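Local coordinates for protein glycoside hydrolase family 81 (PDB 6FOP) that probably hydrolyses beta-1,3-glucans such as laminarin, as a family 81 glycoside hydrolase of the Clostridium thermocellum cellulosome, at residues A[14-25]-A[392-403]; A[448-456]-A[462-470]. All coordinates share one frame; numbering follows the deposited sequence. Where two conformers were deposited one is given.

Interaction 1. Residues A[14-25]-A[392-403]; sequences LPPGAKVPQAEI and YYDSNWGTLIGY. Unlike the reference sequence in segment 14-25: Leu14 (reference Met).
Ile25 and Trp397 meet at one end of a beta-hairpin, strands 390-394 and 399-403, across which the irregular N-terminal segment 14-25 is laid. The Ile25 methyl CD1 sits over the five-membered ring of the indole, 3.5 Å from its centroid and almost on the ring normal, a close CH-pi contact. The same indole is fixed in its own plane: Trp397 NE1 donates to Gln22 O at 2.9 Å, nearly straight (167°) and within the carbonyl plane, while Pro21 slides past the pyrrole side with CB. Proline suits a chain that offers carbonyls and a compact apolar ring without seeking strand pairing. Beside it Asn396, its CG swung anti to the backbone N (chi1 -175°), brings ND2 to Ala23 O at 3.0 Å from above the carbonyl plane. Asp394 shapes the turn, its OD1 accepting from Trp397 N in an Asx motif, and Gly398 and Thr399 facing Asp394 form a G1 beta bulge. One water, giving protons to Pro21 O and Asp394 OD2 and accepting from Asn396 ND2, adds a mediated link between the segments beside the direct Asn396 bond.

At the other end two tyrosines receive aliphatic groups on their faces. Leu14 CD1 stands over the centre of the Tyr392 ring, 3.9 Å from the centroid, and Ala18 CB, on the last residue of the type II turn from Pro15, lies over Tyr403 nearer its rim. This small methyl probably lets the backbone come close enough for Tyr403 OH to donate to Lys19 O at 2.7 Å, with the hydroxyl lying above the carbonyl plane.

Interaction 2. Residues A[448-456]-A[462-470]; sequences ELLIKDIAN and TRFPFLRNF. With CA (calcium ion), chain B.
The backbone of 462-470, an irregular loop, doubles back along the last turns of helix 440-455 and comes nearest at Ala455 and Leu467, whose CA atoms are 4.1 Å apart. Two backbone bonds tie it there: Leu467 N to Asn456 O, and Asn469 N to Ile454 O. A water further joins Lys452 O and Pro465 O to the amides of Asn456 and Arg468.

Phe464 lays one ring face against the helix backbone, with Asp453 N above the rim, CD1 3.6 Å from Asp453 CA, and Leu449 CD2 approaching obliquely; a flat ring can lie this close to a peptide surface. Arg468 reaches back with its chain bent at chi3 (-54°), bringing NE to Asp453 O at 2.8 Å, while NH2 makes a weak, bent bond of 3.0 Å to Asp453 OD1 within a salt bridge, the carboxylate and guanidinium planes 31° apart. Pro465 CG covers a face of this guanidinium. Asn456 suits the chain reversal because its amide works both ways: ND2 gives to Phe464 O at 3.0 Å, and OD1 receives Lys452 NZ. Lys452 and Arg463 also share Asp461, which probably eases their closeness. Beyond, the carbonyls of Leu467, Arg468 and Phe470, with four waters, bind a calcium ion, so the folded loop presents backbone oxygens to the metal.

Helices 416-433 and 494-511 pack on Ile454 and Ile451, with His416 holding Asp453 OD2, and helix 514-534 covers the ring of Phe470.

How the interactions relate
Interaction 2 is a buried contact nearer the centre of the molecule, joining a helix to the loop that follows it; interaction 1 lies farther out, is partly exposed, and brings together segments more than 360 residues apart. Their chemistry follows: methyls over aromatic faces and side-chain donors to loop carbonyls in interaction 1, against backbone bonds, a salt bridge and a calcium ion in interaction 2. The two touch through the hairpin 392-403. Tyr393 OH and Arg463 O are 2.6 Å apart, probably hydrogen-bonded, and Thr399 OG1 probably bonds Asp453 OD1. The hairpin thus carries the N-terminal segment while resting on the helix and loop of interaction 2.

Interaction 1. Residues A[14-25]-A[392-403]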
loop_
_atom_site.group_PDB
_atom_site.type_symbol
_atom_site.label_atom_id
_atom_site.label_comp_id
_atom_site.label_asym_id
_atom_site.label_seq_id
_atom_site.Cartn_x
_atom_site.Cartn_y
_atom_site.Cartn_z
ATOM N N LEU A 14 -5.279 -25.964 14.034
ATOM C CA LEU A 14 -5.550 -25.787 12.619
ATOM C C LEU A 14 -6.722 -26.680 12.231
ATOM O O LEU A 14 -6.657 -27.885 12.444
ATOM C CB LEU A 14 -4.294 -26.126 11.800
ATOM C CG LEU A 14 -4.377 -25.902 10.297
ATOM C CD1 LEU A 14 -4.501 -24.411 10.000
ATOM C CD2 LEU A 14 -3.133 -26.503 9.663
ATOM N N PRO A 15 -7.810 -26.103 11.679
ATOM C CA PRO A 15 -8.916 -26.990 11.287
ATOM C C PRO A 15 -8.527 -28.029 10.236
ATOM O O PRO A 15 -7.630 -27.770 9.426
ATOM C CB PRO A 15 -9.923 -26.021 10.689
ATOM C CG PRO A 15 -9.646 -24.712 11.366
ATOM C CD PRO A 15 -8.163 -24.676 11.542
ATOM N N PRO A 16 -9.229 -29.178 10.192
ATOM C CA PRO A 16 -8.820 -30.218 9.275
ATOM C C PRO A 16 -8.972 -29.783 7.851
ATOM O O PRO A 16 -10.033 -29.285 7.449
ATOM C CB PRO A 16 -9.757 -31.381 9.584
ATOM C CG PRO A 16 -10.877 -30.788 10.369
ATOM C CD PRO A 16 -10.292 -29.633 11.104
ATOM N N GLY A 17 -7.876 -29.948 7.113
ATOM C CA GLY A 17 -7.816 -29.583 5.716
ATOM C C GLY A 17 -7.319 -28.179 5.492
ATOM O O GLY A 17 -6.927 -27.854 4.367
ATOM N N ALA A 18 -7.355 -27.338 6.537
ATOM C CA ALA A 18 -6.934 -25.944 6.432
ATOM C C ALA A 18 -5.444 -25.917 6.190
ATOM O O ALA A 18 -4.706 -26.792 6.671
ATOM C CB ALA A 18 -7.299 -25.151 7.685
ATOM N N LYS A 19 -5.010 -24.935 5.405
ATOM C CA LYS A 19 -3.633 -24.830 5.001
ATOM C C LYS A 19 -3.029 -23.556 5.562
ATOM O O LYS A 19 -3.731 -22.583 5.861
ATOM C CB LYS A 19 -3.525 -24.879 3.476
ATOM C CG LYS A 19 -3.930 -26.238 2.865
ATOM C CD LYS A 19 -2.907 -27.328 3.228
ATOM C CE LYS A 19 -3.388 -28.745 2.968
ATOM N NZ LYS A 19 -2.486 -29.774 3.585
ATOM N N VAL A 20 -1.709 -23.587 5.729
ATOM C CA VAL A 20 -0.955 -22.491 6.315
ATOM C C VAL A 20 0.227 -22.212 5.424
ATOM O O VAL A 20 0.572 -23.032 4.564
ATOM C CB VAL A 20 -0.476 -22.798 7.760
ATOM C CG1 VAL A 20 -1.663 -22.886 8.688
ATOM C CG2 VAL A 20 0.384 -24.066 7.845
ATOM N N PRO A 21 0.872 -21.056 5.624
ATOM C CA PRO A 21 2.092 -20.844 4.844
ATOM C C PRO A 21 3.179 -21.871 5.152
ATOM O O PRO A 21 3.191 -22.461 6.229
ATOM C CB PRO A 21 2.572 -19.472 5.285
ATOM C CG PRO A 21 1.463 -18.861 6.003
ATOM C CD PRO A 21 0.559 -19.920 6.507
ATOM N N GLN A 22 4.090 -22.044 4.196
ATOM C CA GLN A 22 5.168 -23.016 4.312
ATOM C C GLN A 22 5.914 -22.920 5.650
ATOM O O GLN A 22 6.097 -21.838 6.227
ATOM C CB GLN A 22 6.153 -22.861 3.156
ATOM C CG GLN A 22 6.840 -21.522 3.115
ATOM C CD GLN A 22 7.711 -21.325 1.906
ATOM O OE1 GLN A 22 7.269 -21.473 0.758
ATOM N NE2 GLN A 22 8.950 -20.947 2.151
ATOM N N ALA A 23 6.360 -24.075 6.104
ATOM C CA ALA A 23 7.131 -24.176 7.341
ATOM C C ALA A 23 8.486 -23.480 7.245
ATOM O O ALA A 23 8.927 -22.850 8.208
ATOM C CB ALA A 23 7.335 -25.636 7.697
ATOM N N GLU A 24 9.115 -23.566 6.064
ATOM C CA GLU A 24 10.481 -23.068 5.867
ATOM C C GLU A 24 10.463 -21.536 5.724
ATOM O O GLU A 24 9.758 -20.997 4.871
ATOM C CB GLU A 24 11.077 -23.642 4.576
ATOM C CG GLU A 24 11.191 -25.160 4.486
ATOM C CD GLU A 24 9.881 -25.962 4.302
ATOM O OE1 GLU A 24 8.795 -25.427 3.896
ATOM O OE2 GLU A 24 9.971 -27.183 4.589
ATOM N N ILE A 25 11.247 -20.849 6.539
ATOM C CA ILE A 25 11.437 -19.401 6.459
ATOM C C ILE A 25 12.927 -19.121 6.356
ATOM O O ILE A 25 13.696 -19.437 7.269
ATOM C CB ILE A 25 10.831 -18.644 7.649
ATOM C CG1 ILE A 25 9.354 -19.019 7.830
ATOM C CG2 ILE A 25 10.929 -17.132 7.409
ATOM C CD1 ILE A 25 8.647 -18.305 8.959
ATOM N N TYR A 392 -7.367 -18.169 13.115
ATOM C CA TYR A 392 -6.247 -18.996 13.549
ATOM C C TYR A 392 -4.984 -18.153 13.551
ATOM O O TYR A 392 -4.749 -17.402 12.611
ATOM C CB TYR A 392 -6.098 -20.145 12.528
ATOM C CG TYR A 392 -4.839 -20.957 12.644
ATOM C CD1 TYR A 392 -4.765 -22.023 13.511
ATOM C CD2 TYR A 392 -3.733 -20.681 11.843
ATOM C CE1 TYR A 392 -3.614 -22.775 13.620
ATOM C CE2 TYR A 392 -2.575 -21.431 11.938
ATOM C CZ TYR A 392 -2.523 -22.489 12.820
ATOM O OH TYR A 392 -1.386 -23.263 12.934
ATOM N N TYR A 393 -4.149 -18.308 14.578
ATOM C CA TYR A 393 -2.870 -17.594 14.626
ATOM C C TYR A 393 -1.748 -18.557 14.258
ATOM O O TYR A 393 -1.558 -19.599 14.920
ATOM C CB TYR A 393 -2.614 -17.034 16.013
ATOM C CG TYR A 393 -1.333 -16.240 16.092
ATOM C CD1 TYR A 393 -1.238 -14.955 15.576
ATOM C CD2 TYR A 393 -0.218 -16.750 16.708
ATOM C CE1 TYR A 393 -0.059 -14.241 15.634
ATOM C CE2 TYR A 393 0.956 -16.042 16.756
ATOM C CZ TYR A 393 1.037 -14.783 16.233
ATOM O OH TYR A 393 2.238 -14.107 16.344
ATOM N N ASP A 394 -1.049 -18.232 13.165
ATOM C CA ASP A 394 0.157 -18.941 12.764
ATOM C C ASP A 394 1.338 -18.309 13.490
ATOM O O ASP A 394 1.593 -17.126 13.311
ATOM C CB ASP A 394 0.309 -18.856 11.248
ATOM C CG ASP A 394 1.574 -19.545 10.738
ATOM O OD1 ASP A 394 2.688 -19.088 11.050
ATOM O OD2 ASP A 394 1.445 -20.555 10.034
ATOM N N SER A 395 2.006 -19.080 14.350
ATOM C CA SER A 395 3.113 -18.552 15.162
ATOM C C SER A 395 4.486 -18.808 14.539
ATOM O O SER A 395 5.504 -18.512 15.146
ATOM C CB SER A 395 3.076 -19.143 16.559
ATOM O OG SER A 395 3.224 -20.546 16.477
ATOM N N ASN A 396 4.520 -19.414 13.362
ATOM C CA ASN A 396 5.765 -19.547 12.594
ATOM C C ASN A 396 6.083 -18.207 11.921
ATOM O O ASN A 396 7.132 -17.621 12.132
ATOM C CB ASN A 396 5.573 -20.691 11.591
ATOM C CG ASN A 396 6.822 -21.016 10.815
ATOM O OD1 ASN A 396 7.936 -20.962 11.350
ATOM N ND2 ASN A 396 6.644 -21.371 9.547
ATOM N N TRP A 397 5.124 -17.721 11.132
ATOM C CA TRP A 397 5.216 -16.407 10.501
ATOM C C TRP A 397 4.742 -15.275 11.420
ATOM O O TRP A 397 5.301 -14.176 11.402
ATOM C CB TRP A 397 4.421 -16.372 9.183
ATOM C CG TRP A 397 5.042 -17.224 8.108
ATOM C CD1 TRP A 397 4.916 -18.584 7.966
ATOM C CD2 TRP A 397 5.922 -16.796 7.066
ATOM N NE1 TRP A 397 5.638 -19.020 6.885
ATOM C CE2 TRP A 397 6.278 -17.948 6.322
ATOM C CE3 TRP A 397 6.447 -15.562 6.692
ATOM C CZ2 TRP A 397 7.118 -17.887 5.203
ATOM C CZ3 TRP A 397 7.283 -15.503 5.596
ATOM C CH2 TRP A 397 7.612 -16.655 4.865
ATOM N N GLY A 398 3.674 -15.524 12.178
ATOM C CA GLY A 398 3.045 -14.470 13.002
ATOM C C GLY A 398 1.987 -13.721 12.203
ATOM O O GLY A 398 2.213 -12.598 11.711
ATOM N N THR A 399 0.831 -14.360 12.075
ATOM C CA THR A 399 -0.274 -13.834 11.270
ATOM C C THR A 399 -1.571 -14.461 11.718
ATOM O O THR A 399 -1.586 -15.627 12.130
ATOM C CB THR A 399 -0.022 -14.047 9.737
ATOM O OG1 THR A 399 -1.105 -13.490 8.971
ATOM C CG2 THR A 399 0.106 -15.502 9.382
ATOM N N LEU A 400 -2.652 -13.691 11.599
ATOM C CA LEU A 400 -4.012 -14.185 11.825
ATOM C C LEU A 400 -4.665 -14.513 10.488
ATOM O O LEU A 400 -4.745 -13.636 9.625
ATOM C CB LEU A 400 -4.811 -13.099 12.544
ATOM C CG LEU A 400 -5.970 -13.540 13.385
ATOM C CD1 LEU A 400 -5.502 -14.314 14.643
ATOM C CD2 LEU A 400 -6.843 -12.333 13.734
ATOM N N ILE A 401 -5.136 -15.752 10.354
ATOM C CA ILE A 401 -5.731 -16.264 9.124
ATOM C C ILE A 401 -7.161 -16.654 9.445
ATOM O O ILE A 401 -7.410 -17.435 10.359
ATOM C CB ILE A 401 -4.969 -17.500 8.582
ATOM C CG1 ILE A 401 -3.477 -17.151 8.332
ATOM C CG2 ILE A 401 -5.647 -18.068 7.337
ATOM C CD1 ILE A 401 -2.605 -18.372 8.148
ATOM N N GLY A 402 -8.107 -16.136 8.676
ATOM C CA GLY A 402 -9.494 -16.552 8.828
ATOM C C GLY A 402 -9.804 -17.776 7.986
ATOM O O GLY A 402 -9.335 -17.889 6.835
ATOM N N TYR A 403 -10.637 -18.667 8.521
ATOM C CA TYR A 403 -11.089 -19.873 7.788
ATOM C C TYR A 403 -12.612 -19.877 7.715
ATOM O O TYR A 403 -13.241 -19.637 8.741
ATOM C CB TYR A 403 -10.577 -21.165 8.409
ATOM C CG TYR A 403 -9.069 -21.303 8.293
ATOM C CD1 TYR A 403 -8.447 -21.467 7.048
ATOM C CD2 TYR A 403 -8.265 -21.221 9.407
ATOM C CE1 TYR A 403 -7.059 -21.542 6.947
ATOM C CE2 TYR A 403 -6.886 -21.314 9.313
ATOM C CZ TYR A 403 -6.295 -21.484 8.084
ATOM O OH TYR A 403 -4.912 -21.569 8.052
HETATM O O HOH W 1 3.647 -21.741 8.842
#

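Interaction 2. Residues A[448-456]-A[462-470]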
loop_
_atom_site.group_PDB
_atom_site.type_symbol
_atom_site.label_atom_id
_atom_site.label_comp_id
_atom_site.label_asym_id
_atom_site.label_seq_id
_atom_site.Cartn_x
_atom_site.Cartn_y
_atom_site.Cartn_z
ATOM N N GLU A 448 -9.160 -5.267 17.040
ATOM C CA GLU A 448 -7.838 -4.656 16.995
ATOM C C GLU A 448 -6.768 -5.672 16.591
ATOM O O GLU A 448 -5.771 -5.278 16.004
ATOM C CB GLU A 448 -7.575 -3.846 18.279
ATOM C CG GLU A 448 -8.455 -2.597 18.237
ATOM C CD GLU A 448 -8.518 -1.764 19.493
ATOM O OE1 GLU A 448 -7.766 -2.002 20.476
ATOM O OE2 GLU A 448 -9.347 -0.850 19.471
ATOM N N LEU A 449 -7.005 -6.967 16.819
ATOM C CA LEU A 449 -6.092 -7.991 16.288
ATOM C C LEU A 449 -6.116 -8.059 14.743
ATOM O O LEU A 449 -5.076 -8.247 14.103
ATOM C CB LEU A 449 -6.356 -9.363 16.901
ATOM C CG LEU A 449 -5.962 -9.597 18.361
ATOM C CD1 LEU A 449 -6.133 -11.078 18.661
ATOM C CD2 LEU A 449 -4.530 -9.242 18.646
ATOM N N LEU A 450 -7.293 -7.872 14.127
ATOM C CA LEU A 450 -7.364 -7.783 12.651
ATOM C C LEU A 450 -6.603 -6.558 12.170
ATOM O O LEU A 450 -5.881 -6.632 11.165
ATOM C CB LEU A 450 -8.813 -7.737 12.110
ATOM C CG LEU A 450 -9.464 -9.085 11.870
ATOM C CD1 LEU A 450 -9.643 -9.903 13.116
ATOM C CD2 LEU A 450 -10.804 -8.890 11.153
ATOM N N ILE A 451 -6.752 -5.431 12.870
ATOM C CA ILE A 451 -5.989 -4.235 12.518
ATOM C C ILE A 451 -4.477 -4.526 12.601
ATOM O O ILE A 451 -3.728 -4.180 11.678
ATOM C CB ILE A 451 -6.341 -3.012 13.396
ATOM C CG1 ILE A 451 -7.840 -2.676 13.254
ATOM C CG2 ILE A 451 -5.456 -1.807 13.020
ATOM C CD1 ILE A 451 -8.305 -1.542 14.139
ATOM N N LYS A 452 -4.052 -5.180 13.677
ATOM C CA LYS A 452 -2.643 -5.497 13.859
ATOM C C LYS A 452 -2.144 -6.482 12.831
ATOM O O LYS A 452 -0.978 -6.385 12.409
ATOM C CB LYS A 452 -2.316 -5.980 15.286
ATOM C CG LYS A 452 -2.384 -4.887 16.310
ATOM C CD LYS A 452 -2.176 -5.432 17.715
ATOM C CE LYS A 452 -1.864 -4.326 18.702
ATOM N NZ LYS A 452 -0.459 -3.881 18.587
ATOM N N ASP A 453 -2.953 -7.443 12.396
ATOM C CA ASP A 453 -2.469 -8.331 11.370
ATOM C C ASP A 453 -2.101 -7.568 10.088
ATOM O O ASP A 453 -1.076 -7.867 9.480
ATOM C CB ASP A 453 -3.472 -9.438 11.035
ATOM C CG ASP A 453 -2.932 -10.393 9.986
ATOM O OD1 ASP A 453 -2.013 -11.201 10.316
ATOM O OD2 ASP A 453 -3.401 -10.314 8.833
ATOM N N ILE A 454 -2.920 -6.585 9.677
ATOM C CA ILE A 454 -2.688 -5.912 8.402
ATOM C C ILE A 454 -1.888 -4.626 8.500
ATOM O O ILE A 454 -1.277 -4.223 7.510
ATOM C CB ILE A 454 -4.000 -5.643 7.652
ATOM C CG1 ILE A 454 -4.907 -4.609 8.366
ATOM C CG2 ILE A 454 -4.709 -6.979 7.411
ATOM C CD1 ILE A 454 -6.161 -4.256 7.574
ATOM N N ALA A 455 -1.840 -4.031 9.687
ATOM C CA ALA A 455 -1.364 -2.660 9.887
ATOM C C ALA A 455 -0.922 -2.419 11.341
ATOM O O ALA A 455 -1.218 -1.396 11.920
ATOM C CB ALA A 455 -2.419 -1.658 9.454
ATOM N N ASN A 456 -0.136 -3.352 11.887
ATOM C CA ASN A 456 0.370 -3.178 13.249
ATOM C C ASN A 456 1.260 -1.910 13.294
ATOM O O ASN A 456 2.186 -1.761 12.488
ATOM C CB ASN A 456 1.156 -4.394 13.712
ATOM C CG ASN A 456 1.619 -4.289 15.148
ATOM O OD1 ASN A 456 1.087 -3.513 15.952
ATOM N ND2 ASN A 456 2.671 -5.027 15.463
ATOM N N THR A 462 5.428 -7.993 19.144
ATOM C CA THR A 462 6.103 -8.952 18.274
ATOM C C THR A 462 5.196 -10.011 17.666
ATOM O O THR A 462 5.662 -10.857 16.899
ATOM C CB THR A 462 7.230 -9.686 19.047
ATOM O OG1 THR A 462 6.656 -10.414 20.147
ATOM C CG2 THR A 462 8.247 -8.714 19.576
ATOM N N ARG A 463 3.895 -9.960 17.965
ATOM C CA ARG A 463 2.974 -10.969 17.438
ATOM C C ARG A 463 2.677 -10.775 15.956
ATOM O O ARG A 463 2.284 -11.716 15.281
ATOM C CB ARG A 463 1.649 -10.924 18.206
ATOM C CG ARG A 463 1.774 -11.262 19.685
ATOM C CD ARG A 463 0.462 -11.032 20.430
ATOM N NE ARG A 463 0.069 -9.622 20.336
ATOM C CZ ARG A 463 -1.098 -9.113 20.716
ATOM N NH1 ARG A 463 -2.032 -9.889 21.256
ATOM N NH2 ARG A 463 -1.321 -7.820 20.544
ATOM N N PHE A 464 2.846 -9.546 15.470
ATOM C CA PHE A 464 2.561 -9.180 14.084
ATOM C C PHE A 464 3.668 -8.254 13.616
ATOM O O PHE A 464 4.155 -7.454 14.403
ATOM C CB PHE A 464 1.206 -8.449 13.970
ATOM C CG PHE A 464 0.040 -9.248 14.512
ATOM C CD1 PHE A 464 -0.531 -10.252 13.763
ATOM C CD2 PHE A 464 -0.405 -9.046 15.808
ATOM C CE1 PHE A 464 -1.561 -11.012 14.270
ATOM C CE2 PHE A 464 -1.435 -9.805 16.325
ATOM C CZ PHE A 464 -2.016 -10.786 15.554
ATOM N N PRO A 465 4.034 -8.330 12.327
ATOM C CA PRO A 465 5.085 -7.456 11.846
ATOM C C PRO A 465 4.571 -6.023 11.693
ATOM O O PRO A 465 3.347 -5.790 11.678
ATOM C CB PRO A 465 5.458 -8.078 10.509
ATOM C CG PRO A 465 4.166 -8.644 10.000
ATOM C CD PRO A 465 3.429 -9.113 11.237
ATOM N N PHE A 466 5.470 -5.067 11.587
ATOM C CA PHE A 466 5.113 -3.657 11.452
ATOM C C PHE A 466 4.509 -3.398 10.079
ATOM O O PHE A 466 5.125 -3.708 9.064
ATOM C CB PHE A 466 6.353 -2.794 11.650
ATOM C CG PHE A 466 6.088 -1.318 11.652
ATOM C CD1 PHE A 466 5.460 -0.710 12.727
ATOM C CD2 PHE A 466 6.549 -0.523 10.625
ATOM C CE1 PHE A 466 5.249 0.648 12.715
ATOM C CE2 PHE A 466 6.350 0.841 10.623
ATOM C CZ PHE A 466 5.703 1.418 11.674
ATOM N N LEU A 467 3.292 -2.867 10.047
ATOM C CA LEU A 467 2.626 -2.454 8.803
ATOM C C LEU A 467 2.722 -3.476 7.686
ATOM O O LEU A 467 3.329 -3.225 6.618
ATOM C CB LEU A 467 3.150 -1.085 8.345
ATOM C CG LEU A 467 2.981 0.118 9.257
ATOM C CD1 LEU A 467 3.515 1.367 8.571
ATOM C CD2 LEU A 467 1.519 0.307 9.696
ATOM N N ARG A 468 2.091 -4.623 7.896
ATOM C CA ARG A 468 2.206 -5.703 6.925
ATOM C C ARG A 468 1.963 -5.286 5.488
ATOM O O ARG A 468 2.897 -5.237 4.666
ATOM C CB ARG A 468 1.328 -6.909 7.277
ATOM C CG ARG A 468 1.572 -8.114 6.383
ATOM C CD ARG A 468 0.512 -9.190 6.502
ATOM N NE ARG A 468 0.338 -9.610 7.884
ATOM C CZ ARG A 468 1.118 -10.478 8.530
ATOM N NH1 ARG A 468 2.167 -11.068 7.936
ATOM N NH2 ARG A 468 0.884 -10.739 9.805
ATOM N N ASN A 469 0.709 -4.980 5.129
ATOM C CA ASN A 469 0.429 -4.774 3.708
ATOM C C ASN A 469 0.937 -3.454 3.128
ATOM O O ASN A 469 1.267 -3.393 1.931
ATOM C CB ASN A 469 -1.036 -4.980 3.409
ATOM C CG ASN A 469 -1.437 -6.417 3.622
ATOM O OD1 ASN A 469 -1.846 -6.775 4.739
ATOM N ND2 ASN A 469 -1.292 -7.251 2.615
ATOM N N PHE A 470 1.067 -2.421 3.959
ATOM C CA PHE A 470 1.451 -1.109 3.472
ATOM C C PHE A 470 2.958 -1.035 3.287
ATOM O O PHE A 470 3.692 -1.463 4.194
ATOM C CB PHE A 470 0.996 -0.023 4.418
ATOM C CG PHE A 470 1.112 1.360 3.844
ATOM C CD1 PHE A 470 0.258 1.758 2.801
ATOM C CD2 PHE A 470 1.996 2.278 4.348
ATOM C CE1 PHE A 470 0.339 3.035 2.269
ATOM C CE2 PHE A 470 2.062 3.558 3.823
ATOM C CZ PHE A 470 1.229 3.932 2.779
HETATM CA CA CA B . 4.675 -3.499 4.742
HETATM O O HOH W 2 0.958 -5.657 10.354
HETATM O O HOH W 3 -0.020 -1.995 6.700
HETATM O O HOH W 4 6.070 -2.802 6.553
HETATM O O HOH W 5 4.150 -3.791 2.392
HETATM O O HOH W 6 6.682 -2.819 3.543
HETATM O O HOH W 7 5.773 -5.591 5.027
#